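Local atomic coordinates of cpftsy (Physcomitrella patens, PDB entry 4AK9), a protein that probably acts as the chloroplast receptor for the signal recognition particle, a SIMIBI-type GTPase taking part in protein transport during chloroplast biogenesis. Residues Met120-Asn125 with Arg256-Val261; Thr130-Lys135 with Gly266-Lys271; Glu164-Arg169 with Glu299-Leu304; Asn250-Ala255 with Val282-Glu287. All coordinates share one frame; numbering follows the deposited sequence.

Interaction 1 (Met120-Asn125 with Arg256-Val261); sequences MIVGVN and REFNQV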
loop_
_atom_site.group_PDB
_atom_site.type_symbol
_atom_site.label_atom_id
_atom_site.label_comp_id
_atom_site.label_asym_id
_atom_site.label_seq_id
_atom_site.Cartn_x
_atom_site.Cartn_y
_atom_site.Cartn_z
ATOM N N MET A 120 -20.998 15.543 11.318
ATOM C CA MET A 120 -21.077 14.114 11.572
ATOM C C MET A 120 -19.716 13.466 11.307
ATOM O O MET A 120 -19.082 13.739 10.294
ATOM C CB MET A 120 -22.153 13.446 10.715
ATOM C CG MET A 120 -23.566 13.834 11.110
ATOM S SD MET A 120 -24.742 13.174 9.894
ATOM C CE MET A 120 -24.825 11.435 10.296
ATOM N N ILE A 121 -19.252 12.661 12.250
ATOM C CA ILE A 121 -17.962 11.986 12.116
ATOM C C ILE A 121 -18.280 10.534 11.780
ATOM O O ILE A 121 -19.035 9.845 12.505
ATOM C CB ILE A 121 -17.158 12.040 13.430
ATOM C CG1 ILE A 121 -16.890 13.477 13.886
ATOM C CG2 ILE A 121 -15.892 11.141 13.374
ATOM C CD1 ILE A 121 -16.543 14.494 12.831
ATOM N N VAL A 122 -17.756 10.040 10.657
ATOM C CA VAL A 122 -18.053 8.661 10.268
ATOM C C VAL A 122 -16.772 7.856 10.010
ATOM O O VAL A 122 -15.683 8.430 9.901
ATOM C CB VAL A 122 -18.933 8.603 8.985
ATOM C CG1 VAL A 122 -20.257 9.361 9.221
ATOM C CG2 VAL A 122 -18.188 9.244 7.827
ATOM N N GLY A 123 -16.909 6.541 9.913
ATOM C CA GLY A 123 -15.743 5.688 9.674
ATOM C C GLY A 123 -15.792 4.362 10.394
ATOM O O GLY A 123 -16.741 4.059 11.114
ATOM N N VAL A 124 -14.752 3.556 10.207
ATOM C CA VAL A 124 -14.828 2.174 10.678
ATOM C C VAL A 124 -14.414 2.011 12.125
ATOM O O VAL A 124 -14.902 1.124 12.819
ATOM C CB VAL A 124 -13.980 1.205 9.806
ATOM C CG1 VAL A 124 -14.102 1.571 8.344
ATOM C CG2 VAL A 124 -12.526 1.212 10.238
ATOM N N ASN A 125 -13.522 2.861 12.596
ATOM C CA ASN A 125 -12.906 2.541 13.870
ATOM C C ASN A 125 -13.450 3.405 14.976
ATOM O O ASN A 125 -13.118 4.608 15.035
ATOM C CB ASN A 125 -11.392 2.709 13.790
ATOM C CG ASN A 125 -10.699 2.152 15.007
ATOM O OD1 ASN A 125 -10.546 2.841 16.015
ATOM N ND2 ASN A 125 -10.297 0.884 14.929
ATOM N N ARG A 256 -14.226 4.611 -0.435
ATOM C CA ARG A 256 -15.204 4.495 -1.511
ATOM C C ARG A 256 -16.540 3.981 -0.984
ATOM O O ARG A 256 -17.594 4.499 -1.357
ATOM C CB ARG A 256 -14.689 3.531 -2.574
ATOM C CG ARG A 256 -13.514 4.105 -3.328
ATOM C CD ARG A 256 -13.123 3.239 -4.527
ATOM N NE ARG A 256 -12.347 4.043 -5.461
ATOM C CZ ARG A 256 -11.028 3.975 -5.603
ATOM N NH1 ARG A 256 -10.317 3.093 -4.896
ATOM N NH2 ARG A 256 -10.430 4.774 -6.478
ATOM N N GLU A 257 -16.481 2.981 -0.113
ATOM C CA GLU A 257 -17.685 2.372 0.445
ATOM C C GLU A 257 -18.473 3.376 1.264
ATOM O O GLU A 257 -19.695 3.507 1.078
ATOM C CB GLU A 257 -17.331 1.152 1.299
ATOM C CG GLU A 257 -16.840 -0.036 0.474
ATOM C CD GLU A 257 -16.206 -1.148 1.323
ATOM O OE1 GLU A 257 -16.755 -1.447 2.417
ATOM O OE2 GLU A 257 -15.175 -1.726 0.880
ATOM N N PHE A 258 -17.801 4.097 2.161
ATOM C CA PHE A 258 -18.523 5.089 2.966
ATOM C C PHE A 258 -19.140 6.195 2.127
ATOM O O PHE A 258 -20.247 6.663 2.402
ATOM C CB PHE A 258 -17.640 5.672 4.100
ATOM C CG PHE A 258 -17.691 4.880 5.368
ATOM C CD1 PHE A 258 -16.926 3.721 5.519
ATOM C CD2 PHE A 258 -18.550 5.246 6.397
ATOM C CE1 PHE A 258 -16.985 2.962 6.680
ATOM C CE2 PHE A 258 -18.612 4.483 7.565
ATOM C CZ PHE A 258 -17.835 3.340 7.710
ATOM N N ASN A 259 -18.453 6.628 1.075
ATOM C CA ASN A 259 -18.983 7.727 0.288
ATOM C C ASN A 259 -20.186 7.286 -0.557
ATOM O O ASN A 259 -20.979 8.100 -1.000
ATOM C CB ASN A 259 -17.888 8.330 -0.602
ATOM C CG ASN A 259 -18.360 9.548 -1.395
ATOM O OD1 ASN A 259 -18.816 10.568 -0.843
ATOM N ND2 ASN A 259 -18.194 9.465 -2.719
ATOM N N GLN A 260 -20.315 5.993 -0.787
ATOM C CA GLN A 260 -21.530 5.499 -1.433
ATOM C C GLN A 260 -22.714 5.521 -0.464
ATOM O O GLN A 260 -23.856 5.696 -0.912
ATOM C CB GLN A 260 -21.337 4.073 -1.940
ATOM C CG GLN A 260 -20.729 4.005 -3.338
ATOM C CD GLN A 260 -20.526 2.578 -3.781
ATOM O OE1 GLN A 260 -19.771 1.831 -3.153
ATOM N NE2 GLN A 260 -21.225 2.174 -4.854
ATOM N N VAL A 261 -22.453 5.312 0.827
ATOM C CA VAL A 261 -23.506 5.386 1.858
ATOM C C VAL A 261 -23.975 6.821 2.162
ATOM O O VAL A 261 -25.194 7.092 2.210
ATOM C CB VAL A 261 -23.074 4.687 3.165
ATOM C CG1 VAL A 261 -24.169 4.803 4.234
ATOM C CG2 VAL A 261 -22.755 3.209 2.907
#
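At the point where strand 117-123 runs into what appears to be the P-loop of this GTPase, Gly123 and Val124 rest against the aromatic ring of Phe258 on helix 251-261. Phe258 points at the strand and presents a face to its backbone. Gly123 CA stands 4.0 Å from the centroid of the Phe258 ring and 27° off its normal, a CH-pi contact made by a main chain rather than by a side chain. The ring is pressed close to the peptide planes as well: Phe258 CZ lies 3.5 Å from Gly123 C, while Phe258 CE2 comes to 3.6 Å from Gly123 N. Gly123 has a positive phi of 144°, an extended conformation natural to glycine, and with no side chain the backbone itself meets the ring. Val124 approaches the ring obliquely, with its CG1 3.6 Å from Phe258 CE1. Its chi1 of -40° sets CG1 beside the backbone N and anti to the carbonyl carbon, the branch that meets the ring. Val122 is a looser neighbour, its CB 4.3 Å from Phe258 CD2. No hydrogen bond crosses the contact; next to it Gly123 O accepts from Lys129 NZ and Asn125 OD1 caps Gly128 N. Glu54 of the second subunit packs on Val124. Phe258 also touches Leu241 of the adjoining strand 238-244, and Val122 and Val261 both reach Leu221 of helix 215-231, so two helices share this face of the sheet, while Ile121 turns to helix 126-142.

Interaction 2 (Thr130-Lys135 with Gly266-Lys271); sequences TTTLGK and GFILTK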
loop_
_atom_site.group_PDB
_atom_site.type_symbol
_atom_site.label_atom_id
_atom_site.label_comp_id
_atom_site.label_asym_id
_atom_site.label_seq_id
_atom_site.Cartn_x
_atom_site.Cartn_y
_atom_site.Cartn_z
ATOM N N THR A 130 -13.639 8.359 17.966
ATOM C CA THR A 130 -13.834 8.962 19.293
ATOM C C THR A 130 -12.715 9.945 19.620
ATOM O O THR A 130 -12.958 11.094 20.017
ATOM C CB THR A 130 -13.915 7.884 20.392
ATOM O OG1 THR A 130 -15.006 6.999 20.100
ATOM C CG2 THR A 130 -14.161 8.538 21.730
ATOM N N THR A 131 -11.477 9.505 19.424
ATOM C CA THR A 131 -10.329 10.353 19.667
ATOM C C THR A 131 -10.364 11.582 18.783
ATOM O O THR A 131 -10.132 12.694 19.248
ATOM C CB THR A 131 -9.024 9.555 19.381
ATOM O OG1 THR A 131 -8.893 8.521 20.357
ATOM C CG2 THR A 131 -7.827 10.460 19.456
ATOM N N THR A 132 -10.688 11.398 17.502
ATOM C CA THR A 132 -10.732 12.548 16.585
ATOM C C THR A 132 -11.774 13.580 17.010
ATOM O O THR A 132 -11.514 14.796 16.952
ATOM C CB THR A 132 -10.968 12.096 15.124
ATOM O OG1 THR A 132 -9.902 11.207 14.755
ATOM C CG2 THR A 132 -10.971 13.313 14.163
ATOM N N LEU A 133 -12.937 13.069 17.396
ATOM C CA LEU A 133 -14.056 13.839 17.923
ATOM C C LEU A 133 -13.560 14.708 19.103
ATOM O O LEU A 133 -13.805 15.907 19.148
ATOM C CB LEU A 133 -15.140 12.855 18.385
ATOM C CG LEU A 133 -16.613 13.050 17.983
ATOM C CD1 LEU A 133 -16.788 14.290 17.164
ATOM C CD2 LEU A 133 -17.140 11.834 17.225
ATOM N N GLY A 134 -12.851 14.094 20.043
ATOM C CA GLY A 134 -12.303 14.836 21.180
ATOM C C GLY A 134 -11.319 15.915 20.775
ATOM O O GLY A 134 -11.376 17.052 21.282
ATOM N N LYS A 135 -10.422 15.599 19.834
ATOM C CA LYS A 135 -9.447 16.594 19.444
ATOM C C LYS A 135 -10.066 17.705 18.620
ATOM O O LYS A 135 -9.562 18.844 18.653
ATOM C CB LYS A 135 -8.288 15.945 18.675
ATOM C CG LYS A 135 -7.522 14.892 19.493
ATOM C CD LYS A 135 -6.218 14.496 18.762
ATOM C CE LYS A 135 -5.642 13.234 19.352
ATOM N NZ LYS A 135 -4.200 12.991 18.869
ATOM N N GLY A 266 -15.280 15.652 3.666
ATOM C CA GLY A 266 -13.851 15.805 3.960
ATOM C C GLY A 266 -13.299 14.583 4.656
ATOM O O GLY A 266 -14.030 13.864 5.325
ATOM N N PHE A 267 -11.992 14.337 4.481
ATOM C CA PHE A 267 -11.340 13.245 5.208
ATOM C C PHE A 267 -10.508 13.771 6.381
ATOM O O PHE A 267 -9.965 14.879 6.335
ATOM C CB PHE A 267 -10.384 12.489 4.281
ATOM C CG PHE A 267 -11.017 12.001 3.016
ATOM C CD1 PHE A 267 -12.024 11.064 3.040
ATOM C CD2 PHE A 267 -10.552 12.463 1.777
ATOM C CE1 PHE A 267 -12.603 10.606 1.865
ATOM C CE2 PHE A 267 -11.129 11.998 0.577
ATOM C CZ PHE A 267 -12.141 11.056 0.625
ATOM N N ILE A 268 -10.399 12.935 7.395
ATOM C CA ILE A 268 -9.426 13.074 8.470
ATOM C C ILE A 268 -8.559 11.835 8.513
ATOM O O ILE A 268 -9.039 10.705 8.733
ATOM C CB ILE A 268 -10.137 13.294 9.829
ATOM C CG1 ILE A 268 -10.954 14.587 9.745
ATOM C CG2 ILE A 268 -9.056 13.326 11.022
ATOM C CD1 ILE A 268 -11.902 14.766 10.958
ATOM N N LEU A 269 -7.265 12.031 8.253
ATOM C CA LEU A 269 -6.324 10.904 8.189
ATOM C C LEU A 269 -5.494 10.899 9.460
ATOM O O LEU A 269 -4.756 11.852 9.706
ATOM C CB LEU A 269 -5.397 11.032 6.964
ATOM C CG LEU A 269 -5.987 10.351 5.701
ATOM C CD1 LEU A 269 -7.331 10.960 5.260
ATOM C CD2 LEU A 269 -5.001 10.398 4.544
ATOM N N THR A 270 -5.674 9.871 10.267
ATOM C CA THR A 270 -5.030 9.797 11.583
ATOM C C THR A 270 -3.748 8.947 11.562
ATOM O O THR A 270 -3.491 8.204 10.594
ATOM C CB THR A 270 -5.974 9.146 12.615
ATOM O OG1 THR A 270 -6.286 7.821 12.181
ATOM C CG2 THR A 270 -7.267 9.942 12.774
ATOM N N LYS A 271 -2.984 9.042 12.648
ATOM C CA LYS A 271 -1.843 8.159 12.922
ATOM C C LYS A 271 -0.753 8.218 11.859
ATOM O O LYS A 271 -0.048 7.231 11.619
ATOM C CB LYS A 271 -2.329 6.733 13.084
ATOM C CG LYS A 271 -3.301 6.585 14.264
ATOM C CD LYS A 271 -4.017 5.243 14.227
ATOM C CE LYS A 271 -3.044 4.075 14.406
ATOM N NZ LYS A 271 -3.722 2.733 14.373
#
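Thr132 carries this contact from the helix side, meeting Ile268 and Thr270 of strand 266-270 with its two branches. Helix 126-142 starts within the apparent P-loop, which Thr130 closes, and its first threonines share one habit. Thr130 gives its hydroxyl to Gly126 O, Thr131 to Gly127 O, and Thr132 to Gly128 O, each bonding back by one turn. Thr130 looks elsewhere, toward Gln162 and Trp166 of helix 158-170. Thr132 is the residue that faces the strand, with 8.1 Å between its CA and Thr270 CA. Its chi1 of -59° puts OG1 beside the backbone N, where Gly128 O is in range, and leaves CG2 anti to that N and turned to the sheet. Tip to tip with Ile268, the methyl Thr132 CG2 lies 3.6 Å from Ile268 CD1 and 3.7 Å from Ile268 CG2. The other branch, Thr132 OG1, is 3.5 Å from Thr270 CG2. Leu133 turns its back on the strand and packs against Leu163. Gly134 lets Trp166 approach its CA, and Lys135 sends NZ off to Gly300 O. Thr270 has chi1 near 61°, which directs its methyl to the helix, while its own OG1 makes a weak hydrogen bond to Leu243 O. Chemically, then, two threonines meet without bonding to each other: each hydroxyl is engaged with a main-chain carbonyl, and what remains across the interface is van der Waals packing, methyl on methyl at Ile268 and hydroxyl oxygen on methyl at Thr270, with Val242 of strand 238-244 touching both threonines.

Interaction 3 (Glu164-Arg169 with Glu299-Leu304); sequences EVWAQR and EGIDDL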
loop_
_atom_site.group_PDB
_atom_site.type_symbol
_atom_site.label_atom_id
_atom_site.label_comp_id
_atom_site.label_asym_id
_atom_site.label_seq_id
_atom_site.Cartn_x
_atom_site.Cartn_y
_atom_site.Cartn_z
ATOM N N GLU A 164 -17.661 10.653 26.595
ATOM C CA GLU A 164 -17.933 11.399 27.830
ATOM C C GLU A 164 -16.634 11.916 28.459
ATOM O O GLU A 164 -16.560 13.042 28.963
ATOM C CB GLU A 164 -18.689 10.498 28.813
ATOM C CG GLU A 164 -19.468 11.239 29.889
ATOM C CD GLU A 164 -20.488 10.346 30.584
ATOM O OE1 GLU A 164 -20.400 9.102 30.430
ATOM O OE2 GLU A 164 -21.381 10.895 31.272
ATOM N N VAL A 165 -15.582 11.109 28.385
ATOM C CA VAL A 165 -14.292 11.530 28.902
ATOM C C VAL A 165 -13.743 12.717 28.116
ATOM O O VAL A 165 -13.206 13.675 28.680
ATOM C CB VAL A 165 -13.289 10.359 28.899
ATOM C CG1 VAL A 165 -11.966 10.799 29.476
ATOM C CG2 VAL A 165 -13.852 9.179 29.701
ATOM N N TRP A 166 -13.898 12.660 26.797
ATOM C CA TRP A 166 -13.463 13.769 25.969
ATOM C C TRP A 166 -14.294 15.008 26.209
ATOM O O TRP A 166 -13.773 16.145 26.130
ATOM C CB TRP A 166 -13.504 13.377 24.495
ATOM C CG TRP A 166 -12.348 12.507 24.123
ATOM C CD1 TRP A 166 -12.356 11.155 23.953
ATOM C CD2 TRP A 166 -10.997 12.930 23.941
ATOM N NE1 TRP A 166 -11.097 10.714 23.626
ATOM C CE2 TRP A 166 -10.245 11.782 23.626
ATOM C CE3 TRP A 166 -10.356 14.173 23.996
ATOM C CZ2 TRP A 166 -8.885 11.840 23.362
ATOM C CZ3 TRP A 166 -9.014 14.228 23.742
ATOM C CH2 TRP A 166 -8.286 13.066 23.426
ATOM N N ALA A 167 -15.578 14.818 26.495
ATOM C CA ALA A 167 -16.440 15.978 26.746
ATOM C C ALA A 167 -15.892 16.701 27.974
ATOM O O ALA A 167 -15.733 17.934 27.989
ATOM C CB ALA A 167 -17.877 15.537 26.967
ATOM N N GLN A 168 -15.540 15.907 28.979
ATOM C CA GLN A 168 -14.980 16.440 30.233
ATOM C C GLN A 168 -13.653 17.153 30.064
ATOM O O GLN A 168 -13.488 18.290 30.535
ATOM C CB GLN A 168 -14.834 15.329 31.274
ATOM C CG GLN A 168 -16.159 14.907 31.874
ATOM C CD GLN A 168 -16.779 16.020 32.723
ATOM O OE1 GLN A 168 -16.203 16.442 33.731
ATOM N NE2 GLN A 168 -17.959 16.501 32.308
ATOM N N ARG A 169 -12.706 16.504 29.393
ATOM C CA ARG A 169 -11.405 17.110 29.150
ATOM C C ARG A 169 -11.521 18.422 28.384
ATOM O O ARG A 169 -10.722 19.362 28.588
ATOM C CB ARG A 169 -10.529 16.123 28.368
ATOM C CG ARG A 169 -9.144 16.625 28.025
ATOM C CD ARG A 169 -8.282 15.469 27.513
ATOM N NE ARG A 169 -8.444 14.301 28.377
ATOM C CZ ARG A 169 -8.687 13.065 27.955
ATOM N NH1 ARG A 169 -8.755 12.788 26.651
ATOM N NH2 ARG A 169 -8.832 12.093 28.840
ATOM N N GLU A 299 0.055 11.645 19.179
ATOM C CA GLU A 299 -0.861 11.212 20.231
ATOM C C GLU A 299 -1.360 12.359 21.115
ATOM O O GLU A 299 -2.311 12.167 21.884
ATOM C CB GLU A 299 -0.197 10.141 21.104
ATOM C CG GLU A 299 0.059 8.830 20.386
ATOM C CD GLU A 299 -1.226 8.186 19.888
ATOM O OE1 GLU A 299 -1.969 7.618 20.727
ATOM O OE2 GLU A 299 -1.495 8.248 18.660
ATOM N N GLY A 300 -0.737 13.540 21.015
ATOM C CA GLY A 300 -1.162 14.686 21.816
ATOM C C GLY A 300 -2.523 15.252 21.426
ATOM O O GLY A 300 -2.970 15.102 20.280
ATOM N N ILE A 301 -3.191 15.915 22.365
ATOM C CA ILE A 301 -4.514 16.433 22.087
ATOM C C ILE A 301 -4.448 17.517 20.998
ATOM O O ILE A 301 -5.405 17.719 20.242
ATOM C CB ILE A 301 -5.216 16.943 23.379
ATOM C CG1 ILE A 301 -6.693 17.265 23.098
ATOM C CG2 ILE A 301 -4.443 18.135 23.969
ATOM C CD1 ILE A 301 -7.514 17.627 24.339
ATOM N N ASP A 302 -3.313 18.193 20.883
ATOM C CA ASP A 302 -3.199 19.240 19.873
ATOM C C ASP A 302 -2.591 18.706 18.563
ATOM O O ASP A 302 -2.255 19.469 17.651
ATOM C CB ASP A 302 -2.395 20.425 20.421
ATOM C CG ASP A 302 -3.139 21.179 21.535
ATOM O OD1 ASP A 302 -4.310 21.574 21.321
ATOM O OD2 ASP A 302 -2.554 21.364 22.628
ATOM N N ASP A 303 -2.460 17.393 18.469
ATOM C CA ASP A 303 -1.784 16.809 17.311
ATOM C C ASP A 303 -2.695 16.559 16.098
ATOM O O ASP A 303 -2.285 15.933 15.124
ATOM C CB ASP A 303 -1.040 15.540 17.713
ATOM C CG ASP A 303 0.198 15.845 18.559
ATOM O OD1 ASP A 303 0.700 16.994 18.465
ATOM O OD2 ASP A 303 0.659 14.942 19.297
ATOM N N LEU A 304 -3.924 17.051 16.165
ATOM C CA LEU A 304 -4.828 17.023 15.014
ATOM C C LEU A 304 -4.720 18.375 14.342
ATOM O O LEU A 304 -5.090 19.410 14.912
ATOM C CB LEU A 304 -6.269 16.782 15.462
ATOM C CG LEU A 304 -7.269 16.639 14.316
ATOM C CD1 LEU A 304 -7.062 15.283 13.595
ATOM C CD2 LEU A 304 -8.683 16.767 14.880
#
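Trp166 and Arg169, one helical turn apart on helix 158-170, both touch the terminal methyl of Ile301. The isoleucine is stretched straight out: chi1 of -170° places CG1 anti to the backbone N, and an extended chi2 carries CD1 on toward the helix. That methyl comes to the indole at its edge, near the ring plane, 3.8 Å from Trp166 CZ3; Ile301 CG1 follows behind it, 3.9 Å from the same Trp166 CZ3. The isoleucine slides past the tryptophan in the opposite direction, and the six-membered end of the indole does the touching. Arg169 adds its aliphatic stem, with CD 3.9 Å from Ile301 CD1. Its chain runs extended through CG and then bends at chi3 (-46°), which brings the head group back over the indole. There Arg169 NH1 sits 3.1 Å above the Trp166 ring plane, displaced toward the rim, with Trp166 CZ2 lying in the guanidinium plane at its edge; the arginine therefore comes edge first. On the other side Ile301 is presented by a type I turn from Gly300 to Asp303, in which Asp303 N bonds to Gly300 O at 3.0 Å. Beyond the pair, Lys135 NZ reaches Gly300 O, and Asp302 OD1 accepts from Asn138 ND2 of helix 126-142. The turn lies in the loop leaving strand 292-296, which probably corresponds to the closing loop of SRP-type GTPases, and helix 158-170 begins at the end of the DTFRAAA sequence characteristic of that family, so this surface contact joins two family elements flanking the P-loop helix.

Interaction 4 (Asn250-Ala255 with Val282-Glu287); sequences NMLAQA and VSVVDE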
loop_
_atom_site.group_PDB
_atom_site.type_symbol
_atom_site.label_atom_id
_atom_site.label_comp_id
_atom_site.label_asym_id
_atom_site.label_seq_id
_atom_site.Cartn_x
_atom_site.Cartn_y
_atom_site.Cartn_z
ATOM N N ASN A 250 -4.464 1.277 1.339
ATOM C CA ASN A 250 -5.551 0.350 1.626
ATOM C C ASN A 250 -6.803 1.013 2.162
ATOM O O ASN A 250 -7.884 0.418 2.090
ATOM C CB ASN A 250 -5.054 -0.785 2.547
ATOM C CG ASN A 250 -4.073 -1.677 1.846
ATOM O OD1 ASN A 250 -4.208 -1.966 0.631
ATOM N ND2 ASN A 250 -3.046 -2.102 2.580
ATOM N N MET A 251 -6.675 2.251 2.638
ATOM C CA MET A 251 -7.837 3.026 3.105
ATOM C C MET A 251 -8.812 3.420 1.993
ATOM O O MET A 251 -9.953 3.761 2.281
ATOM C CB MET A 251 -7.403 4.308 3.832
ATOM C CG MET A 251 -7.026 5.442 2.849
ATOM S SD MET A 251 -6.292 6.917 3.565
ATOM C CE MET A 251 -5.322 6.332 4.945
ATOM N N LEU A 252 -8.382 3.377 0.729
ATOM C CA LEU A 252 -9.252 3.759 -0.383
ATOM C C LEU A 252 -10.500 2.876 -0.493
ATOM O O LEU A 252 -11.553 3.377 -0.887
ATOM C CB LEU A 252 -8.503 3.727 -1.730
ATOM C CG LEU A 252 -7.957 5.015 -2.344
ATOM C CD1 LEU A 252 -7.257 5.893 -1.341
ATOM C CD2 LEU A 252 -6.999 4.667 -3.502
ATOM N N ALA A 253 -10.390 1.595 -0.131
ATOM C CA ALA A 253 -11.539 0.679 -0.225
ATOM C C ALA A 253 -12.677 1.122 0.700
ATOM O O ALA A 253 -13.823 1.317 0.260
ATOM C CB ALA A 253 -11.118 -0.771 0.067
ATOM N N GLN A 254 -12.359 1.343 1.970
ATOM C CA GLN A 254 -13.398 1.768 2.905
ATOM C C GLN A 254 -13.847 3.217 2.616
ATOM O O GLN A 254 -15.002 3.574 2.870
ATOM C CB GLN A 254 -12.946 1.568 4.365
ATOM C CG GLN A 254 -11.845 2.481 4.767
ATOM C CD GLN A 254 -11.248 2.102 6.095
ATOM O OE1 GLN A 254 -11.429 2.815 7.079
ATOM N NE2 GLN A 254 -10.516 0.975 6.135
ATOM N N ALA A 255 -12.977 4.049 2.041
ATOM C CA ALA A 255 -13.390 5.414 1.695
ATOM C C ALA A 255 -14.432 5.449 0.576
ATOM O O ALA A 255 -15.401 6.233 0.605
ATOM C CB ALA A 255 -12.209 6.263 1.335
ATOM N N VAL A 282 -2.073 12.115 -0.768
ATOM C CA VAL A 282 -2.197 12.580 -2.142
ATOM C C VAL A 282 -3.101 11.666 -2.943
ATOM O O VAL A 282 -3.982 12.113 -3.676
ATOM C CB VAL A 282 -0.784 12.674 -2.799
ATOM C CG1 VAL A 282 -0.905 13.252 -4.238
ATOM C CG2 VAL A 282 0.107 13.531 -1.925
ATOM N N SER A 283 -2.919 10.372 -2.761
ATOM C CA SER A 283 -3.707 9.391 -3.495
ATOM C C SER A 283 -5.190 9.502 -3.203
ATOM O O SER A 283 -6.019 9.371 -4.110
ATOM C CB SER A 283 -3.234 7.990 -3.147
ATOM O OG SER A 283 -1.844 7.840 -3.505
ATOM N N VAL A 284 -5.539 9.709 -1.933
ATOM C CA VAL A 284 -6.963 9.811 -1.593
ATOM C C VAL A 284 -7.596 11.074 -2.185
ATOM O O VAL A 284 -8.705 11.032 -2.720
ATOM C CB VAL A 284 -7.247 9.614 -0.053
ATOM C CG1 VAL A 284 -6.958 10.856 0.725
ATOM C CG2 VAL A 284 -8.722 9.270 0.162
ATOM N N VAL A 285 -6.883 12.186 -2.157
ATOM C CA VAL A 285 -7.418 13.428 -2.734
ATOM C C VAL A 285 -7.550 13.271 -4.249
ATOM O O VAL A 285 -8.580 13.611 -4.828
ATOM C CB VAL A 285 -6.535 14.625 -2.380
ATOM C CG1 VAL A 285 -7.005 15.898 -3.162
ATOM C CG2 VAL A 285 -6.589 14.870 -0.870
ATOM N N ASP A 286 -6.510 12.722 -4.876
ATOM C CA ASP A 286 -6.492 12.482 -6.319
ATOM C C ASP A 286 -7.606 11.541 -6.786
ATOM O O ASP A 286 -8.351 11.847 -7.740
ATOM C CB ASP A 286 -5.122 11.940 -6.742
ATOM C CG ASP A 286 -5.030 11.701 -8.247
ATOM O OD1 ASP A 286 -5.583 12.529 -9.021
ATOM O OD2 ASP A 286 -4.443 10.666 -8.656
ATOM N N GLU A 287 -7.764 10.403 -6.116
ATOM C CA GLU A 287 -8.726 9.409 -6.542
ATOM C C GLU A 287 -10.155 9.761 -6.201
ATOM O O GLU A 287 -11.056 9.429 -6.983
ATOM C CB GLU A 287 -8.401 8.030 -5.935
ATOM C CG GLU A 287 -7.114 7.367 -6.496
ATOM C CD GLU A 287 -7.300 6.837 -7.917
ATOM O OE1 GLU A 287 -8.400 6.305 -8.222
ATOM O OE2 GLU A 287 -6.358 6.968 -8.740
#
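Leu252 pushes its isobutyl end onto helix 280-288, each methyl finding a different residue. CD1 takes Val284: it lies 3.9 Å from Val284 CA and the same distance, 3.9 Å, from Val284 CB, with Val284 CG2 at 4.0 Å from Leu252 CD1. The leucine methyl is thus set against the root of the valine side chain, close to the helix backbone. The other methyl, CD2, touches Glu287 through its aliphatic part, Leu252 CD2 to Glu287 CG being 4.0 Å, and these two side chains meet at nearly a right angle. Between the two segments the nearest CA atoms are those of Leu252 and Val284, 6.6 Å apart. In the glutamate, chi1 of -69° sets CG beside the leucine methyl, and the bend at chi2 (-73°) turns the carboxylate off to a salt bridge with Arg256 NH2, one helical turn beyond Leu252. That charge pair again links the two helices, alongside the apolar contact. Further out, Ser283 OG is hydrogen-bonded to Gly62 N, and Asp286 bonds Lys68 and Thr65, tying helix 280-288 to the neighbourhood of helix 63-78 in the helical bundle region. Asn250 ND2 donates to Asp60 OD1 of the second subunit. Both helices belong to successive beta-alpha-beta crossovers: 251-261 joins strand 238-244 to 266-270, and 280-288 joins 266-270 to 292-296. Side by side on one face of the parallel part of the sheet, they reach it through Met251, which packs on Leu243 and Leu269, and Val284, which touches Phe267.

Overall arrangement
Interactions 1, 2 and 4 are buried, whereas interaction 3 lies at the surface, and all four belong to the GTPase domain. Interactions 1 and 4 share helix 251-261, which therefore packs on both a strand and a neighbouring helix; they also both touch the second subunit. Interaction 2 works from the opposite face of the sheet, on helix 126-142, and meets interaction 1 where Leu133 packs on Ile121. Lys135 connects it outward to interaction 3. The chemistry changes accordingly: a ring on main chain in 1, two threonines and an isoleucine in van der Waals contact in 2, an aliphatic tip at an indole edge beside an arginine in 3, and leucine packing flanked by charge in 4.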